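Local coordinates for lipoprotein (Streptococcus pneumoniae, PDB 3CX3) that binds zinc and, as a lipoprotein homologous with ABC-transporter components, probably captures the metal outside the cell for uptake, at residues Ala90-Thr95 against Lys127-Glu131; Leu164-Phe168 against Leu272-Ser277. All coordinates share one frame; numbering follows the deposited sequence.

Contact 1 of 2, residues Ala90-Thr95 against Lys127-Glu131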
ATOM      1  N   ALA A  90     -11.300  -2.832  -3.683  1.00 36.87           N
ATOM      2  CA  ALA A  90     -10.978  -3.742  -2.592  1.00 36.19           C
ATOM      3  C   ALA A  90     -11.103  -3.106  -1.234  1.00 37.10           C
ATOM      4  O   ALA A  90     -11.247  -3.808  -0.234  1.00 37.22           O
ATOM      5  CB  ALA A  90      -9.592  -4.349  -2.785  1.00 35.59           C
ATOM      6  N   SER A  91     -11.063  -1.773  -1.187  1.00 38.12           N
ATOM      7  CA  SER A  91     -11.229  -1.057   0.066  1.00 38.92           C
ATOM      8  C   SER A  91     -12.618  -0.483   0.199  1.00 39.89           C
ATOM      9  O   SER A  91     -12.856   0.369   1.056  1.00 39.74           O
ATOM     10  CB  SER A  91     -10.203   0.074   0.195  1.00 39.20           C
ATOM     11  OG  SER A  91     -10.409   1.083  -0.789  1.00 39.55           O
ATOM     12  N   GLU A  92     -13.538  -0.929  -0.649  1.00 41.14           N
ATOM     13  CA  GLU A  92     -14.848  -0.305  -0.697  1.00 42.18           C
ATOM     14  C   GLU A  92     -15.567  -0.445   0.638  1.00 43.42           C
ATOM     15  O   GLU A  92     -15.654  -1.531   1.202  1.00 43.27           O
ATOM     16  CB  GLU A  92     -15.668  -0.900  -1.815  1.00 42.30           C
ATOM     17  CG  GLU A  92     -16.898  -0.092  -2.176  1.00 42.31           C
ATOM     18  CD  GLU A  92     -17.859  -0.917  -2.991  1.00 41.92           C
ATOM     19  OE1 GLU A  92     -18.698  -0.331  -3.704  1.00 41.71           O
ATOM     20  OE2 GLU A  92     -17.757  -2.160  -2.919  1.00 40.27           O
ATOM     21  N   GLY A  93     -16.060   0.681   1.147  1.00 44.73           N
ATOM     22  CA  GLY A  93     -16.655   0.736   2.474  1.00 45.57           C
ATOM     23  C   GLY A  93     -15.675   1.165   3.550  1.00 45.91           C
ATOM     24  O   GLY A  93     -16.073   1.830   4.507  1.00 46.27           O
HETATM   25  N   MSE A  94     -14.406   0.777   3.416  1.00 45.80           N
HETATM   26  CA  MSE A  94     -13.369   1.131   4.416  1.00 46.11           C
HETATM   27  C   MSE A  94     -13.199   2.622   4.588  1.00 45.83           C
HETATM   28  O   MSE A  94     -12.997   3.346   3.623  1.00 45.89           O
HETATM   29  CB  MSE A  94     -12.016   0.541   4.048  1.00 46.23           C
HETATM   30  CG  MSE A  94     -11.952  -0.960   4.179  1.00 47.34           C
HETATM   31 SE   MSE A  94     -10.157  -1.501   3.782  1.00 52.34          SE
HETATM   32  CE  MSE A  94      -9.157  -0.452   5.076  1.00 47.15           C
ATOM     33  N   THR A  95     -13.264   3.067   5.831  1.00 45.73           N
ATOM     34  CA  THR A  95     -13.305   4.486   6.137  1.00 45.39           C
ATOM     35  C   THR A  95     -11.875   5.017   6.166  1.00 45.44           C
ATOM     36  O   THR A  95     -11.068   4.558   6.970  1.00 44.95           O
ATOM     37  CB  THR A  95     -14.098   4.762   7.475  1.00 44.99           C
ATOM     38  OG1 THR A  95     -13.244   5.312   8.476  1.00 44.17           O
ATOM     39  CG2 THR A  95     -14.725   3.480   8.022  1.00 44.80           C
ATOM     40  N   LYS A 127      -5.774  -3.293   8.818  1.00 44.12           N
ATOM     41  CA  LYS A 127      -6.461  -2.770   7.650  1.00 43.27           C
ATOM     42  C   LYS A 127      -6.087  -3.524   6.396  1.00 43.77           C
ATOM     43  O   LYS A 127      -6.887  -3.607   5.455  1.00 44.31           O
ATOM     44  CB  LYS A 127      -6.225  -1.272   7.488  1.00 43.02           C
ATOM     45  CG  LYS A 127      -6.879  -0.455   8.619  1.00 42.79           C
ATOM     46  CD  LYS A 127      -6.679   1.029   8.427  1.00 40.93           C
ATOM     47  CE  LYS A 127      -7.231   1.835   9.578  1.00 39.64           C
ATOM     48  NZ  LYS A 127      -8.720   1.866   9.560  1.00 39.27           N
ATOM     49  N   ALA A 128      -4.886  -4.083   6.353  1.00 43.55           N
ATOM     50  CA  ALA A 128      -4.610  -5.007   5.289  1.00 44.18           C
ATOM     51  C   ALA A 128      -5.637  -6.130   5.492  1.00 45.05           C
ATOM     52  O   ALA A 128      -6.366  -6.485   4.571  1.00 45.41           O
ATOM     53  CB  ALA A 128      -3.188  -5.515   5.369  1.00 43.68           C
ATOM     54  N   GLY A 129      -5.731  -6.637   6.720  1.00 45.71           N
ATOM     55  CA  GLY A 129      -6.705  -7.670   7.071  1.00 46.63           C
ATOM     56  C   GLY A 129      -8.107  -7.437   6.556  1.00 46.72           C
ATOM     57  O   GLY A 129      -8.644  -8.270   5.819  1.00 46.68           O
ATOM     58  N   GLU A 130      -8.701  -6.300   6.920  1.00 46.61           N
ATOM     59  CA  GLU A 130     -10.058  -5.998   6.452  1.00 46.64           C
ATOM     60  C   GLU A 130     -10.214  -5.957   4.925  1.00 46.08           C
ATOM     61  O   GLU A 130     -11.301  -6.256   4.399  1.00 46.20           O
ATOM     62  CB  GLU A 130     -10.696  -4.766   7.123  1.00 46.65           C
ATOM     63  CG  GLU A 130      -9.788  -3.683   7.659  1.00 47.09           C
ATOM     64  CD  GLU A 130     -10.434  -2.955   8.863  1.00 48.51           C
ATOM     65  OE1 GLU A 130      -9.936  -3.118  10.014  1.00 45.99           O
ATOM     66  OE2 GLU A 130     -11.460  -2.256   8.649  1.00 46.72           O
ATOM     67  N   GLU A 131      -9.126  -5.630   4.229  1.00 44.78           N
ATOM     68  CA  GLU A 131      -9.165  -5.481   2.783  1.00 43.65           C
ATOM     69  C   GLU A 131      -9.081  -6.825   2.095  1.00 42.91           C
ATOM     70  O   GLU A 131      -9.650  -7.001   1.015  1.00 42.52           O
ATOM     71  CB  GLU A 131      -8.051  -4.556   2.297  1.00 43.54           C
ATOM     72  CG  GLU A 131      -8.383  -3.918   0.973  1.00 44.13           C
ATOM     73  CD  GLU A 131      -7.283  -3.047   0.449  1.00 47.13           C
ATOM     74  OE1 GLU A 131      -6.537  -2.465   1.263  1.00 48.74           O
ATOM     75  OE2 GLU A 131      -7.162  -2.932  -0.786  1.00 48.52           O
TER
HETATM   76  O   HOH W   1     -10.017   1.975   7.041  1.00 44.77           O
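Met94, a selenomethionine, reaches from the loop after strand 86-89 onto helix 125-142, where its last two atoms lie along one turn of the helix, from Lys127 to Glu131. SE lies 4.0 Å from Glu131 CB, the two side chains crossing at about a right angle, while CE rests 3.9 Å from Lys127 CB and 4.2 Å from Glu130 CG. The bend at chi3 of Met94 (57°) turns the terminal methyl toward the aliphatic base of Lys127. A type II beta turn from Ser91 to Met94, closed by the bond from Met94 N to Ser91 O, returns the chain so that Met94 points at the helix, while Ala90 meets Glu131 with its carbonyl oxygen and the flank of its methyl.

Glu131 fills the other end of the contact. Its CG is anti to the backbone N (chi1 -156°) and the chain runs on extended, passing with CG 3.1 Å from Ala90 O and bringing OE2 to 3.5 Å from Ala90 CB. That oxygen is not left to the methyl: it is hydrogen-bonded to His65 ND1, and Ile20 and Met23 of helix 18-28 pack against the same side chain. Ser91 OG is bonded to His65 O, so both segments are tied to one residue after strand 61-64.

At the more open margin a single water joins the segments, donating to Thr95 O and accepting from Lys127 NZ, each 2.8 Å away. The Glu131 side chain lies about 13 Å from the bound zinc ion. The loop after the edge strand 86-89 thus packs on helix 125-142 within the N-terminal alpha/beta lobe, built on the parallel sheet 33-36, 12-15, 61-64 and 86-89, of a two-lobed zinc-binding protein.

Contact 2 of 2, residues Leu164-Phe168 against Leu272-Ser277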
ATOM      1  N   LEU A 164       0.923 -10.062  13.843  1.00 58.09           N
ATOM      2  CA  LEU A 164       1.926  -9.051  13.547  1.00 56.47           C
ATOM      3  C   LEU A 164       1.730  -7.791  14.428  1.00 55.85           C
ATOM      4  O   LEU A 164       2.694  -7.283  15.014  1.00 55.60           O
ATOM      5  CB  LEU A 164       1.897  -8.749  12.033  1.00 56.39           C
ATOM      6  CG  LEU A 164       2.853  -7.784  11.307  1.00 56.08           C
ATOM      7  CD1 LEU A 164       4.243  -7.752  11.937  1.00 56.38           C
ATOM      8  CD2 LEU A 164       2.959  -8.130   9.829  1.00 55.16           C
ATOM      9  N   THR A 165       0.485  -7.317  14.535  1.00 55.52           N
ATOM     10  CA  THR A 165       0.109  -6.215  15.453  1.00 55.26           C
ATOM     11  C   THR A 165       0.476  -6.511  16.908  1.00 55.52           C
ATOM     12  O   THR A 165       0.876  -5.607  17.638  1.00 55.45           O
ATOM     13  CB  THR A 165      -1.421  -5.878  15.397  1.00 55.04           C
ATOM     14  OG1 THR A 165      -1.805  -5.533  14.064  1.00 55.28           O
ATOM     15  CG2 THR A 165      -1.767  -4.699  16.302  1.00 55.17           C
ATOM     16  N   LYS A 166       0.320  -7.771  17.315  1.00 56.43           N
ATOM     17  CA  LYS A 166       0.645  -8.232  18.676  1.00 57.75           C
ATOM     18  C   LYS A 166       2.141  -8.319  18.962  1.00 58.43           C
ATOM     19  O   LYS A 166       2.616  -7.846  20.003  1.00 58.35           O
ATOM     20  CB  LYS A 166       0.018  -9.596  18.959  1.00 57.34           C
ATOM     21  CG  LYS A 166      -1.174  -9.534  19.860  1.00 58.20           C
ATOM     22  CD  LYS A 166      -2.450  -9.683  19.089  1.00 59.92           C
ATOM     23  CE  LYS A 166      -3.454 -10.486  19.894  1.00 61.36           C
ATOM     24  NZ  LYS A 166      -2.850 -11.756  20.419  1.00 60.78           N
ATOM     25  N   LYS A 167       2.876  -8.947  18.048  1.00 59.11           N
ATOM     26  CA  LYS A 167       4.322  -9.030  18.158  1.00 59.72           C
ATOM     27  C   LYS A 167       4.884  -7.622  18.310  1.00 59.83           C
ATOM     28  O   LYS A 167       5.696  -7.373  19.199  1.00 60.13           O
ATOM     29  CB  LYS A 167       4.907  -9.744  16.936  1.00 59.84           C
ATOM     30  CG  LYS A 167       6.408 -10.034  16.963  1.00 60.62           C
ATOM     31  CD  LYS A 167       6.771 -10.930  15.781  1.00 61.96           C
ATOM     32  CE  LYS A 167       8.222 -10.795  15.390  1.00 63.91           C
ATOM     33  NZ  LYS A 167       9.059 -11.738  16.169  1.00 64.36           N
ATOM     34  N   PHE A 168       4.389  -6.701  17.487  1.00 60.02           N
ATOM     35  CA  PHE A 168       4.931  -5.347  17.410  1.00 60.36           C
ATOM     36  C   PHE A 168       4.413  -4.270  18.370  1.00 61.24           C
ATOM     37  O   PHE A 168       5.102  -3.274  18.600  1.00 60.95           O
ATOM     38  CB  PHE A 168       4.859  -4.845  15.969  1.00 60.14           C
ATOM     39  CG  PHE A 168       6.004  -5.298  15.146  1.00 59.05           C
ATOM     40  CD1 PHE A 168       7.167  -4.546  15.085  1.00 58.11           C
ATOM     41  CD2 PHE A 168       5.955  -6.512  14.481  1.00 58.88           C
ATOM     42  CE1 PHE A 168       8.249  -4.985  14.344  1.00 57.42           C
ATOM     43  CE2 PHE A 168       7.038  -6.950  13.728  1.00 57.91           C
ATOM     44  CZ  PHE A 168       8.176  -6.182  13.663  1.00 57.02           C
ATOM     45  N   LEU A 272       5.543  -6.567   4.842  1.00 48.85           N
ATOM     46  CA  LEU A 272       5.054  -5.590   5.810  1.00 48.50           C
ATOM     47  C   LEU A 272       5.878  -5.709   7.087  1.00 49.77           C
ATOM     48  O   LEU A 272       6.482  -4.730   7.539  1.00 49.62           O
ATOM     49  CB  LEU A 272       3.553  -5.781   6.079  1.00 47.83           C
ATOM     50  CG  LEU A 272       2.773  -4.822   6.993  1.00 45.84           C
ATOM     51  CD1 LEU A 272       2.986  -3.341   6.689  1.00 43.40           C
ATOM     52  CD2 LEU A 272       1.314  -5.147   6.909  1.00 45.98           C
ATOM     53  N   GLU A 273       5.939  -6.926   7.628  1.00 51.67           N
ATOM     54  CA  GLU A 273       6.707  -7.198   8.824  1.00 54.25           C
ATOM     55  C   GLU A 273       8.161  -6.781   8.689  1.00 55.21           C
ATOM     56  O   GLU A 273       8.733  -6.222   9.640  1.00 56.18           O
ATOM     57  CB  GLU A 273       6.622  -8.678   9.210  1.00 54.58           C
ATOM     58  CG  GLU A 273       7.664  -9.116  10.233  1.00 57.60           C
ATOM     59  CD  GLU A 273       7.202 -10.265  11.126  1.00 61.79           C
ATOM     60  OE1 GLU A 273       7.733 -10.394  12.258  1.00 63.54           O
ATOM     61  OE2 GLU A 273       6.314 -11.034  10.711  1.00 62.61           O
ATOM     62  N   GLU A 274       8.775  -7.059   7.537  1.00 55.75           N
ATOM     63  CA  GLU A 274      10.197  -6.735   7.360  1.00 56.15           C
ATOM     64  C   GLU A 274      10.465  -5.228   7.511  1.00 55.64           C
ATOM     65  O   GLU A 274      11.415  -4.818   8.164  1.00 55.49           O
ATOM     66  CB  GLU A 274      10.735  -7.243   6.030  1.00 56.25           C
ATOM     67  CG  GLU A 274      12.091  -6.639   5.704  1.00 59.71           C
ATOM     68  CD  GLU A 274      12.754  -7.260   4.506  1.00 64.04           C
ATOM     69  OE1 GLU A 274      13.926  -7.684   4.650  1.00 65.81           O
ATOM     70  OE2 GLU A 274      12.111  -7.326   3.429  1.00 64.79           O
ATOM     71  N   ASN A 275       9.618  -4.407   6.907  1.00 55.58           N
ATOM     72  CA  ASN A 275       9.745  -2.970   7.084  1.00 55.41           C
ATOM     73  C   ASN A 275       9.292  -2.545   8.469  1.00 55.54           C
ATOM     74  O   ASN A 275       9.723  -1.516   8.972  1.00 56.02           O
ATOM     75  CB  ASN A 275       9.002  -2.218   5.985  1.00 55.23           C
ATOM     76  CG  ASN A 275       9.551  -2.529   4.609  1.00 55.11           C
ATOM     77  OD1 ASN A 275      10.660  -2.107   4.255  1.00 54.17           O
ATOM     78  ND2 ASN A 275       8.787  -3.291   3.829  1.00 54.24           N
HETATM   79  N   MSE A 276       8.454  -3.350   9.108  1.00 55.88           N
HETATM   80  CA  MSE A 276       8.110  -3.081  10.496  1.00 56.44           C
HETATM   81  C   MSE A 276       9.283  -3.318  11.433  1.00 57.20           C
HETATM   82  O   MSE A 276       9.425  -2.590  12.420  1.00 57.26           O
HETATM   83  CB  MSE A 276       6.873  -3.847  10.914  1.00 56.45           C
HETATM   84  CG  MSE A 276       5.638  -3.267  10.288  1.00 57.87           C
HETATM   85 SE   MSE A 276       4.060  -4.279  10.702  1.00 64.80          SE
HETATM   86  CE  MSE A 276       3.843  -3.815  12.584  1.00 60.07           C
ATOM     87  N   SER A 277      10.123  -4.309  11.109  1.00 58.31           N
ATOM     88  CA  SER A 277      11.426  -4.520  11.768  1.00 59.67           C
ATOM     89  C   SER A 277      12.262  -3.252  11.764  1.00 60.00           C
ATOM     90  O   SER A 277      12.564  -2.665  12.809  1.00 60.19           O
ATOM     91  CB  SER A 277      12.249  -5.579  11.025  1.00 59.70           C
ATOM     92  OG  SER A 277      11.890  -6.887  11.385  1.00 60.92           O
TER
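A selenium-bearing side chain threads between a leucine and a phenylalanine: Met276 carries its SE to 3.7 Å from Leu164 CD1 and folds its methyl back against Phe168. This Met-aromatic contact joins two nearly parallel helices, 12° apart with axes 11.4 Å from each other, and links the long helix 147-173 that spans the lobes of this binding-protein fold to the C-terminal helix 268-281. Met276 CB makes a CH-pi contact over one face of the Phe168 ring, offset toward the rim, and SE stands farther off above the face, 5.0 Å from the ring centroid. The bend at chi3 (72°) lets CE come to 3.7 Å from Phe168 CG. Both methyls of Leu164 rest against Glu273 CB, whose extended chain leads outward to a carboxylate at the ring edge.

The Lys167 and Glu273 side chains cross at about a right angle, with Lys167 CE 3.2 Å from Glu273 OE1 and Lys167 NZ 4.3 Å from the same oxygen, beyond a salt bridge, so any attraction is probably modest. At the far rim of the ring, Phe168 CE1 lies 3.3 Å from the backbone oxygen Met276 O.

Contacts 1 and 2 lie in series along the chain, their centres about 19 Å apart and their nearest atoms about 5 Å apart without touching. Both are partly buried, contact 1 nearer the centre of the chain. They share no element directly, but helix 125-142 of contact 1 leads into helix 147-173 of contact 2, and Pro125 of the former helix touches Met276. A selenomethionine bent at its end serves each. In contact 1 it lies on lysine and glutamate methylenes, beside a water bridge and a buried carboxylate; in contact 2 it meets leucine and an aromatic face, leaving charge to the margin. The first joins loop to helix, the second helix to helix.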